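Local structure of putative uncharacterized protein (Streptococcus mutans, 3L7T) at residues K18-Y23 and D124-L130. The protein is a zinc-binding member of the glyoxalase (vicinal oxygen chelate) superfamily whose reaction is not established, though it may act as a lactoylglutathione lyase. Residues are numbered along the deposited sequence; the frame is centred on the assembly and turned at random.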
loop_
_atom_site.group_PDB
_atom_site.type_symbol
_atom_site.label_atom_id
_atom_site.label_comp_id
_atom_site.label_asym_id
_atom_site.label_seq_id
_atom_site.Cartn_x
_atom_site.Cartn_y
_atom_site.Cartn_z
ATOM N N LYS A 18 -7.236 -3.424 18.459
ATOM C CA LYS A 18 -8.411 -2.898 17.810
ATOM C C LYS A 18 -8.314 -3.196 16.309
ATOM O O LYS A 18 -9.300 -3.542 15.669
ATOM C CB LYS A 18 -8.529 -1.390 18.034
ATOM C CG LYS A 18 -9.071 -1.013 19.409
ATOM C CD LYS A 18 -9.431 0.463 19.495
ATOM C CE LYS A 18 -10.689 0.661 20.317
ATOM N NZ LYS A 18 -10.609 -0.171 21.544
ATOM N N SER A 19 -7.099 -3.122 15.773
ATOM C CA SER A 19 -6.910 -3.380 14.339
ATOM C C SER A 19 -6.930 -4.869 14.030
ATOM O O SER A 19 -7.375 -5.274 12.969
ATOM C CB SER A 19 -5.625 -2.727 13.843
ATOM O OG SER A 19 -5.757 -1.328 13.975
ATOM N N TYR A 20 -6.525 -5.687 14.991
ATOM C CA TYR A 20 -6.608 -7.134 14.831
ATOM C C TYR A 20 -8.089 -7.498 14.755
ATOM O O TYR A 20 -8.520 -8.247 13.881
ATOM C CB TYR A 20 -5.973 -7.833 16.042
ATOM C CG TYR A 20 -6.024 -9.339 15.946
ATOM C CD1 TYR A 20 -4.872 -10.072 15.698
ATOM C CD2 TYR A 20 -7.212 -10.024 16.151
ATOM C CE1 TYR A 20 -4.908 -11.471 15.614
ATOM C CE2 TYR A 20 -7.267 -11.430 16.030
ATOM C CZ TYR A 20 -6.122 -12.124 15.762
ATOM O OH TYR A 20 -6.187 -13.502 15.685
ATOM N N GLU A 21 -8.874 -6.952 15.675
ATOM C CA GLU A 21 -10.332 -7.126 15.609
ATOM C C GLU A 21 -10.923 -6.723 14.234
ATOM O O GLU A 21 -11.690 -7.476 13.621
ATOM C CB GLU A 21 -10.992 -6.318 16.744
ATOM C CG GLU A 21 -12.514 -6.148 16.634
ATOM C CD GLU A 21 -13.289 -7.467 16.750
ATOM O OE1 GLU A 21 -12.826 -8.381 17.465
ATOM O OE2 GLU A 21 -14.354 -7.591 16.100
ATOM N N PHE A 22 -10.541 -5.551 13.738
ATOM C CA PHE A 22 -11.064 -5.053 12.471
ATOM C C PHE A 22 -10.706 -5.992 11.309
ATOM O O PHE A 22 -11.576 -6.474 10.590
ATOM C CB PHE A 22 -10.528 -3.635 12.215
ATOM C CG PHE A 22 -10.970 -3.031 10.901
ATOM C CD1 PHE A 22 -12.212 -2.397 10.798
ATOM C CD2 PHE A 22 -10.141 -3.051 9.777
ATOM C CE1 PHE A 22 -12.590 -1.764 9.616
ATOM C CE2 PHE A 22 -10.520 -2.423 8.600
ATOM C CZ PHE A 22 -11.766 -1.824 8.498
ATOM N N TYR A 23 -9.412 -6.207 11.089
ATOM C CA TYR A 23 -8.947 -7.010 9.947
ATOM C C TYR A 23 -9.310 -8.502 10.006
ATOM O O TYR A 23 -9.603 -9.133 8.982
ATOM C CB TYR A 23 -7.427 -6.807 9.758
ATOM C CG TYR A 23 -7.075 -5.422 9.168
ATOM C CD1 TYR A 23 -7.264 -5.158 7.812
ATOM C CD2 TYR A 23 -6.605 -4.381 9.980
ATOM C CE1 TYR A 23 -7.027 -3.913 7.268
ATOM C CE2 TYR A 23 -6.360 -3.103 9.440
ATOM C CZ TYR A 23 -6.569 -2.884 8.074
ATOM O OH TYR A 23 -6.327 -1.643 7.507
ATOM N N ASP A 124 -10.225 1.961 7.828
ATOM C CA ASP A 124 -9.779 1.164 8.945
ATOM C C ASP A 124 -9.769 2.069 10.179
ATOM O O ASP A 124 -10.078 3.268 10.061
ATOM C CB ASP A 124 -8.438 0.448 8.639
ATOM C CG ASP A 124 -7.193 1.206 9.094
ATOM O OD1 ASP A 124 -7.220 2.452 9.332
ATOM O OD2 ASP A 124 -6.118 0.520 9.122
ATOM N N PRO A 125 -9.565 1.480 11.362
ATOM C CA PRO A 125 -9.641 2.254 12.599
ATOM C C PRO A 125 -8.723 3.472 12.646
ATOM O O PRO A 125 -8.968 4.387 13.444
ATOM C CB PRO A 125 -9.239 1.232 13.679
ATOM C CG PRO A 125 -9.660 -0.085 13.094
ATOM C CD PRO A 125 -9.368 0.044 11.619
ATOM N N ASP A 126 -7.663 3.480 11.838
ATOM C CA ASP A 126 -6.707 4.601 11.767
ATOM C C ASP A 126 -6.919 5.470 10.530
ATOM O O ASP A 126 -6.079 6.323 10.207
ATOM C CB ASP A 126 -5.276 4.092 11.840
ATOM C CG ASP A 126 -4.947 3.510 13.217
ATOM O OD1 ASP A 126 -5.092 4.264 14.195
ATOM O OD2 ASP A 126 -4.708 2.283 13.353
ATOM N N GLY A 127 -8.105 5.340 9.936
ATOM C CA GLY A 127 -8.520 6.166 8.793
ATOM C C GLY A 127 -7.864 5.788 7.462
ATOM O O GLY A 127 -7.816 6.600 6.519
ATOM N N LEU A 128 -7.307 4.584 7.395
ATOM C CA LEU A 128 -6.664 4.139 6.136
ATOM C C LEU A 128 -7.811 3.871 5.136
ATOM O O LEU A 128 -8.708 3.076 5.434
ATOM C CB LEU A 128 -5.921 2.832 6.397
ATOM C CG LEU A 128 -5.290 2.173 5.159
ATOM C CD1 LEU A 128 -4.339 3.193 4.551
ATOM C CD2 LEU A 128 -4.562 0.878 5.572
ATOM N N PRO A 129 -7.818 4.559 3.979
ATOM C CA PRO A 129 -8.911 4.283 3.027
ATOM C C PRO A 129 -8.770 2.897 2.363
ATOM O O PRO A 129 -7.693 2.558 1.842
ATOM C CB PRO A 129 -8.759 5.375 1.960
ATOM C CG PRO A 129 -7.931 6.462 2.593
ATOM C CD PRO A 129 -6.980 5.683 3.553
ATOM N N LEU A 130 -9.838 2.115 2.431
ATOM C CA LEU A 130 -9.926 0.806 1.813
ATOM C C LEU A 130 -11.105 0.819 0.853
ATOM O O LEU A 130 -12.060 1.562 1.044
ATOM C CB LEU A 130 -10.126 -0.301 2.862
ATOM C CG LEU A 130 -9.086 -0.334 3.977
ATOM C CD1 LEU A 130 -9.448 -1.342 5.095
ATOM C CD2 LEU A 130 -7.641 -0.595 3.391
HETATM O O HOH W 1 -5.973 0.402 11.811
HETATM O O HOH W 2 -5.683 1.134 15.522
#
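Phe22 has one ring face covered by Pro125 and Asp124: Pro125 CD sits over that face, 3.7 Å from the Phe22 ring centroid, and Asp124 CA covers the same ring in a second CH-pi contact. In this vicinal oxygen chelate fold, built of paired beta-alpha-beta-beta-beta modules, the contact sets helix 16-26 against the type I turn from Asp124 to Gly127 that links antiparallel strands 118-123 and 129-133. It thus joins the helix after strand 5-12 to the other four-stranded sheet. With CG anti to the backbone N (chi1 178°), the Phe22 ring extends from the helix against the turn; Leu130 CD1 meets its edge at CE2, 3.8 Å away, and Phe122 packs on it from strand 118-123.

Tyr23 reaches the turn through its hydroxyl: Tyr23 OH donates to Asp124 OD2 at 2.7 Å, on the anti side of the carboxylate and 25° out of its plane, while ring and carboxylate planes stand 72° apart. Leu128 CD2 packs 3.6 Å from Tyr23 OH, and this leucine also touches Leu82 of the second subunit. The other carboxylate oxygen, Asp124 OD1, is held within its own turn by two backbone donors: the bond from Asp126 N, 2.7 Å, makes an Asx turn, and Leu128 N bonds at 2.9 Å from the opposite face. These bonds fix the carboxylate's rotation and present OD2 to the tyrosine.

Beside Pro125, Ser19 and Asp126 stay too far apart to bond directly, and two waters bridge them. Asp126 OD1 is held separately by Ser14 OG. One water lies 2.8 Å from Ser19 OG and donates to Asp126 OD2, with a weak further bond to Asp124 OD2; the other also links Ser19 OG to Asp126 OD2, to which it donates at 2.6 Å.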